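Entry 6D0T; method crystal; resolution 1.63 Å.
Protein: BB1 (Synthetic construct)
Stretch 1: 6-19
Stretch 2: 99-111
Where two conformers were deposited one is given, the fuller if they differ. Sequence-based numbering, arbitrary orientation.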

# COMPACT_ATOMS: atom_id res chain seq x y z
N GLN A 6 6.32 -1.69 -14.92
CA GLN A 6 6.36 -3.12 -15.22
C GLN A 6 5.83 -3.96 -14.04
O GLN A 6 5.07 -4.90 -14.23
CB GLN A 6 7.80 -3.55 -15.54
CG GLN A 6 7.92 -5.04 -15.82
CD GLN A 6 9.34 -5.47 -16.16
OE1 GLN A 6 10.30 -4.79 -15.81
NE2 GLN A 6 9.48 -6.63 -16.77
N TYR A 7 6.24 -3.64 -12.82
CA TYR A 7 6.10 -4.55 -11.71
C TYR A 7 4.81 -4.35 -10.91
O TYR A 7 4.12 -5.33 -10.60
CB TYR A 7 7.32 -4.41 -10.77
CG TYR A 7 7.19 -5.27 -9.54
CD1 TYR A 7 6.62 -4.77 -8.40
CD2 TYR A 7 7.62 -6.59 -9.53
CE1 TYR A 7 6.44 -5.54 -7.30
CE2 TYR A 7 7.46 -7.38 -8.44
CZ TYR A 7 6.87 -6.85 -7.29
OH TYR A 7 6.68 -7.62 -6.17
N PHE A 8 4.46 -3.11 -10.59
CA PHE A 8 3.41 -2.92 -9.58
C PHE A 8 2.00 -3.11 -10.13
O PHE A 8 1.14 -3.55 -9.36
CB PHE A 8 3.53 -1.55 -8.91
CG PHE A 8 4.69 -1.44 -7.96
CD1 PHE A 8 4.71 -2.14 -6.80
CD2 PHE A 8 5.81 -0.66 -8.30
CE1 PHE A 8 5.82 -2.07 -5.95
CE2 PHE A 8 6.89 -0.58 -7.46
CZ PHE A 8 6.91 -1.30 -6.29
N PRO A 9 1.71 -2.83 -11.40
CA PRO A 9 0.32 -2.95 -11.86
C PRO A 9 -0.24 -4.33 -11.67
O PRO A 9 0.44 -5.35 -11.86
CB PRO A 9 0.40 -2.54 -13.34
CG PRO A 9 1.55 -1.56 -13.36
CD PRO A 9 2.57 -2.20 -12.42
N GLY A 10 -1.51 -4.36 -11.28
CA GLY A 10 -2.15 -5.62 -10.96
C GLY A 10 -3.05 -5.52 -9.75
O GLY A 10 -3.29 -4.43 -9.20
N THR A 11 -3.57 -6.67 -9.36
CA THR A 11 -4.43 -6.81 -8.18
C THR A 11 -3.65 -7.47 -7.06
O THR A 11 -2.99 -8.48 -7.27
CB THR A 11 -5.66 -7.64 -8.52
OG1 THR A 11 -6.35 -7.00 -9.59
CG2 THR A 11 -6.60 -7.74 -7.32
N TRP A 12 -3.75 -6.89 -5.86
CA TRP A 12 -3.00 -7.34 -4.71
C TRP A 12 -3.92 -7.41 -3.50
O TRP A 12 -4.83 -6.58 -3.36
CB TRP A 12 -1.86 -6.41 -4.34
CG TRP A 12 -0.86 -6.12 -5.46
CD1 TRP A 12 -1.07 -5.33 -6.58
CD2 TRP A 12 0.50 -6.53 -5.51
NE1 TRP A 12 0.08 -5.26 -7.32
CE2 TRP A 12 1.06 -6.00 -6.68
CE3 TRP A 12 1.30 -7.32 -4.69
CZ2 TRP A 12 2.38 -6.22 -7.04
CZ3 TRP A 12 2.62 -7.54 -5.05
CH2 TRP A 12 3.15 -6.99 -6.21
N GLU A 13 -3.68 -8.38 -2.64
CA GLU A 13 -4.25 -8.39 -1.30
C GLU A 13 -3.27 -7.71 -0.38
O GLU A 13 -2.05 -7.81 -0.57
CB GLU A 13 -4.56 -9.82 -0.86
CG GLU A 13 -5.73 -10.38 -1.67
CD GLU A 13 -6.26 -11.70 -1.14
OE1 GLU A 13 -5.60 -12.31 -0.26
OE2 GLU A 13 -7.34 -12.13 -1.61
N PHE A 14 -3.78 -7.02 0.64
CA PHE A 14 -2.91 -6.39 1.61
C PHE A 14 -3.32 -6.70 3.04
O PHE A 14 -4.49 -7.01 3.34
CB PHE A 14 -2.83 -4.86 1.42
CG PHE A 14 -4.06 -4.09 1.85
CD1 PHE A 14 -4.16 -3.57 3.13
CD2 PHE A 14 -5.06 -3.80 0.95
CE1 PHE A 14 -5.25 -2.81 3.51
CE2 PHE A 14 -6.17 -3.03 1.33
CZ PHE A 14 -6.26 -2.54 2.59
N ARG A 15 -2.32 -6.65 3.93
CA ARG A 15 -2.54 -6.72 5.37
C ARG A 15 -1.55 -5.76 6.00
O ARG A 15 -0.35 -5.86 5.76
CB ARG A 15 -2.33 -8.13 5.93
CG ARG A 15 -2.66 -8.22 7.42
CD ARG A 15 -1.43 -8.09 8.32
NE ARG A 15 -0.72 -9.36 8.42
CZ ARG A 15 -0.99 -10.31 9.32
NH1 ARG A 15 -0.30 -11.43 9.31
NH2 ARG A 15 -1.95 -10.14 10.23
N PHE A 16 -2.06 -4.80 6.77
CA PHE A 16 -1.24 -3.82 7.47
C PHE A 16 -1.53 -3.93 8.96
O PHE A 16 -2.69 -4.04 9.35
CB PHE A 16 -1.54 -2.38 7.04
CG PHE A 16 -1.43 -2.09 5.56
CD1 PHE A 16 -0.57 -2.77 4.72
CD2 PHE A 16 -2.18 -1.05 5.03
CE1 PHE A 16 -0.48 -2.43 3.38
CE2 PHE A 16 -2.08 -0.72 3.71
CZ PHE A 16 -1.22 -1.43 2.88
N ARG A 17 -0.50 -3.87 9.80
CA ARG A 17 -0.70 -4.01 11.23
C ARG A 17 0.22 -3.06 11.99
O ARG A 17 1.39 -2.91 11.66
CB ARG A 17 -0.45 -5.44 11.69
CG ARG A 17 -0.80 -5.70 13.15
CD ARG A 17 -0.49 -7.13 13.51
NE ARG A 17 -0.75 -7.39 14.93
CZ ARG A 17 -1.85 -7.96 15.42
NH1 ARG A 17 -2.86 -8.35 14.62
NH2 ARG A 17 -1.96 -8.15 16.72
N SER A 18 -0.33 -2.42 13.00
CA SER A 18 0.45 -1.46 13.76
C SER A 18 1.03 -2.12 14.99
O SER A 18 0.63 -3.22 15.38
CB SER A 18 -0.39 -0.26 14.17
OG SER A 18 -1.25 -0.62 15.21
N SER A 19 1.98 -1.44 15.61
CA SER A 19 2.62 -1.99 16.78
C SER A 19 1.64 -2.17 17.92
O SER A 19 1.88 -3.01 18.79
CB SER A 19 3.80 -1.10 17.19
OG SER A 19 3.38 0.24 17.43
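Stretch 2, residues 99-111: GREYSGEFRRQEG

Stretch 2 runs as an extended strand from Glu 101 onward, antiparallel to strand 10-18 of stretch 1; the N-to-C directions make an angle of 144°, and the axes approach to 4.4 Å. The register pairs Trp 12 with Arg 108, Phe 14 with Phe 106, Phe 16 with Gly 104 and Ser 18 with Tyr 102 as non-hydrogen-bonded pairs, their CA atoms 4.1 to 4.5 Å apart. Between them Glu 13 with Arg 107, Arg 15 with Glu 105 and Arg 17 with Ser 103 each exchange two backbone hydrogen bonds, the shortest including Arg 107 N to Glu 13 O and Arg 17 N to Ser 103 O, both 2.8 Å. Gln 109 N extends the ladder to Thr 11 O at 2.8 Å.

Arg 108 covers the most surface. Its CB lies over the six-membered ring of Trp 12, 3.8 Å from the centroid; beyond it chi1 and chi2 are both t, and the guanidinium reaches Tyr 7. There NH2 and NH1 both donate to Tyr 7 O, at 2.8 and 3.0 Å, and CZ stands 4.7 Å from the centroid of the Tyr 7 ring, over its face, as a cation-pi contact.

Trp 12 is buried in turn: its NE1 donates to Phe 8 O at 2.9 Å, and its CE3 packs 3.5 Å from Phe 106 CB. Phe 106, on the same face of the sheet, receives the edge of Phe 16 on its ring face, with centroids 5.6 Å apart and planes at 89°, and its CD1 lies 3.7 Å from Phe 14 CB. Gly 104 leaves room for Phe 16: an ideal CB there would fall 2.5 Å from Phe 16 CD1. Farther along, Ser 18 CB sits over the Tyr 102 ring, 3.6 Å from its centroid.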

# COMPACT_ATOMS: atom_id res chain seq x y z
N GLY A 99 -0.72 8.70 14.53
CA GLY A 99 0.45 8.49 15.35
C GLY A 99 0.97 7.06 15.40
O GLY A 99 1.99 6.82 16.04
N ARG A 100 0.30 6.12 14.75
CA ARG A 100 0.71 4.73 14.73
C ARG A 100 1.81 4.48 13.69
O ARG A 100 1.94 5.20 12.69
CB ARG A 100 -0.48 3.83 14.40
CG ARG A 100 -1.59 3.83 15.44
CD ARG A 100 -2.73 2.93 14.98
NE ARG A 100 -3.56 2.51 16.11
CZ ARG A 100 -4.82 2.90 16.34
NH1 ARG A 100 -5.46 3.72 15.51
NH2 ARG A 100 -5.43 2.44 17.41
N GLU A 101 2.60 3.45 13.95
CA GLU A 101 3.60 2.94 13.01
C GLU A 101 3.13 1.57 12.54
O GLU A 101 2.77 0.74 13.38
CB GLU A 101 4.97 2.80 13.69
CG GLU A 101 5.70 4.11 13.94
N TYR A 102 3.14 1.34 11.23
CA TYR A 102 2.66 0.09 10.67
C TYR A 102 3.74 -0.61 9.84
O TYR A 102 4.61 0.03 9.24
CB TYR A 102 1.47 0.31 9.71
CG TYR A 102 0.15 0.71 10.33
CD1 TYR A 102 -0.88 -0.20 10.42
CD2 TYR A 102 -0.09 2.00 10.76
CE1 TYR A 102 -2.11 0.14 10.91
CE2 TYR A 102 -1.30 2.36 11.27
CZ TYR A 102 -2.32 1.42 11.35
OH TYR A 102 -3.56 1.80 11.85
N SER A 103 3.63 -1.94 9.80
CA SER A 103 4.27 -2.75 8.79
C SER A 103 3.20 -3.61 8.12
O SER A 103 2.09 -3.75 8.63
CB SER A 103 5.38 -3.64 9.34
OG SER A 103 4.91 -4.48 10.34
N GLY A 104 3.53 -4.16 6.97
CA GLY A 104 2.51 -4.87 6.23
C GLY A 104 3.06 -5.46 4.95
O GLY A 104 4.26 -5.40 4.67
N GLU A 105 2.15 -6.05 4.19
CA GLU A 105 2.53 -6.77 2.98
C GLU A 105 1.43 -6.63 1.94
O GLU A 105 0.25 -6.59 2.27
CB GLU A 105 2.78 -8.24 3.29
CG GLU A 105 3.43 -8.97 2.14
CD GLU A 105 3.44 -10.48 2.31
OE1 GLU A 105 2.86 -10.99 3.30
OE2 GLU A 105 4.02 -11.16 1.44
N PHE A 106 1.86 -6.51 0.68
CA PHE A 106 1.03 -6.73 -0.51
C PHE A 106 1.41 -8.08 -1.11
O PHE A 106 2.61 -8.37 -1.29
CB PHE A 106 1.28 -5.65 -1.59
CG PHE A 106 0.84 -4.28 -1.24
CD1 PHE A 106 -0.48 -3.92 -1.27
CD2 PHE A 106 1.78 -3.29 -0.98
CE1 PHE A 106 -0.87 -2.60 -0.99
CE2 PHE A 106 1.40 -2.00 -0.71
CZ PHE A 106 0.05 -1.65 -0.72
N ARG A 107 0.40 -8.87 -1.47
CA ARG A 107 0.56 -10.19 -2.09
C ARG A 107 -0.21 -10.19 -3.41
O ARG A 107 -1.43 -9.95 -3.43
CB ARG A 107 0.08 -11.28 -1.13
CG ARG A 107 0.79 -11.17 0.22
CD ARG A 107 0.32 -12.21 1.24
NE ARG A 107 0.40 -13.56 0.69
CZ ARG A 107 1.50 -14.30 0.66
NH1 ARG A 107 2.65 -13.83 1.14
NH2 ARG A 107 1.46 -15.52 0.14
N ARG A 108 0.51 -10.44 -4.51
CA ARG A 108 -0.08 -10.34 -5.83
C ARG A 108 -1.06 -11.48 -6.06
O ARG A 108 -0.79 -12.63 -5.71
CB ARG A 108 1.03 -10.37 -6.90
CG ARG A 108 0.57 -9.99 -8.29
CD ARG A 108 1.60 -10.31 -9.33
NE ARG A 108 2.86 -9.60 -9.17
CZ ARG A 108 3.10 -8.35 -9.56
NH1 ARG A 108 2.15 -7.61 -10.15
NH2 ARG A 108 4.32 -7.86 -9.39
N GLN A 109 -2.23 -11.14 -6.63
CA GLN A 109 -3.27 -12.10 -6.96
C GLN A 109 -3.32 -12.29 -8.47
O GLN A 109 -2.66 -11.60 -9.24
CB GLN A 109 -4.63 -11.62 -6.45
CG GLN A 109 -4.67 -11.30 -4.98
CD GLN A 109 -4.22 -12.46 -4.12
OE1 GLN A 109 -3.26 -12.34 -3.33
NE2 GLN A 109 -4.89 -13.60 -4.27
N GLU A 110 -4.16 -13.24 -8.89
CA GLU A 110 -4.56 -13.38 -10.28
C GLU A 110 -5.88 -12.64 -10.48
O GLU A 110 -6.88 -12.94 -9.81
CB GLU A 110 -4.71 -14.85 -10.67
CG GLU A 110 -3.44 -15.68 -10.48
CD GLU A 110 -3.37 -16.37 -9.13
OE1 GLU A 110 -2.33 -16.24 -8.44
OE2 GLU A 110 -4.36 -17.03 -8.75
N GLY A 111 -5.89 -11.66 -11.38
CA GLY A 111 -7.09 -10.91 -11.69
C GLY A 111 -7.62 -10.11 -10.51
O GLY A 111 -8.41 -9.19 -10.69
O HOH W 1 -2.72 -9.18 -10.62
O HOH W 2 1.62 1.95 16.41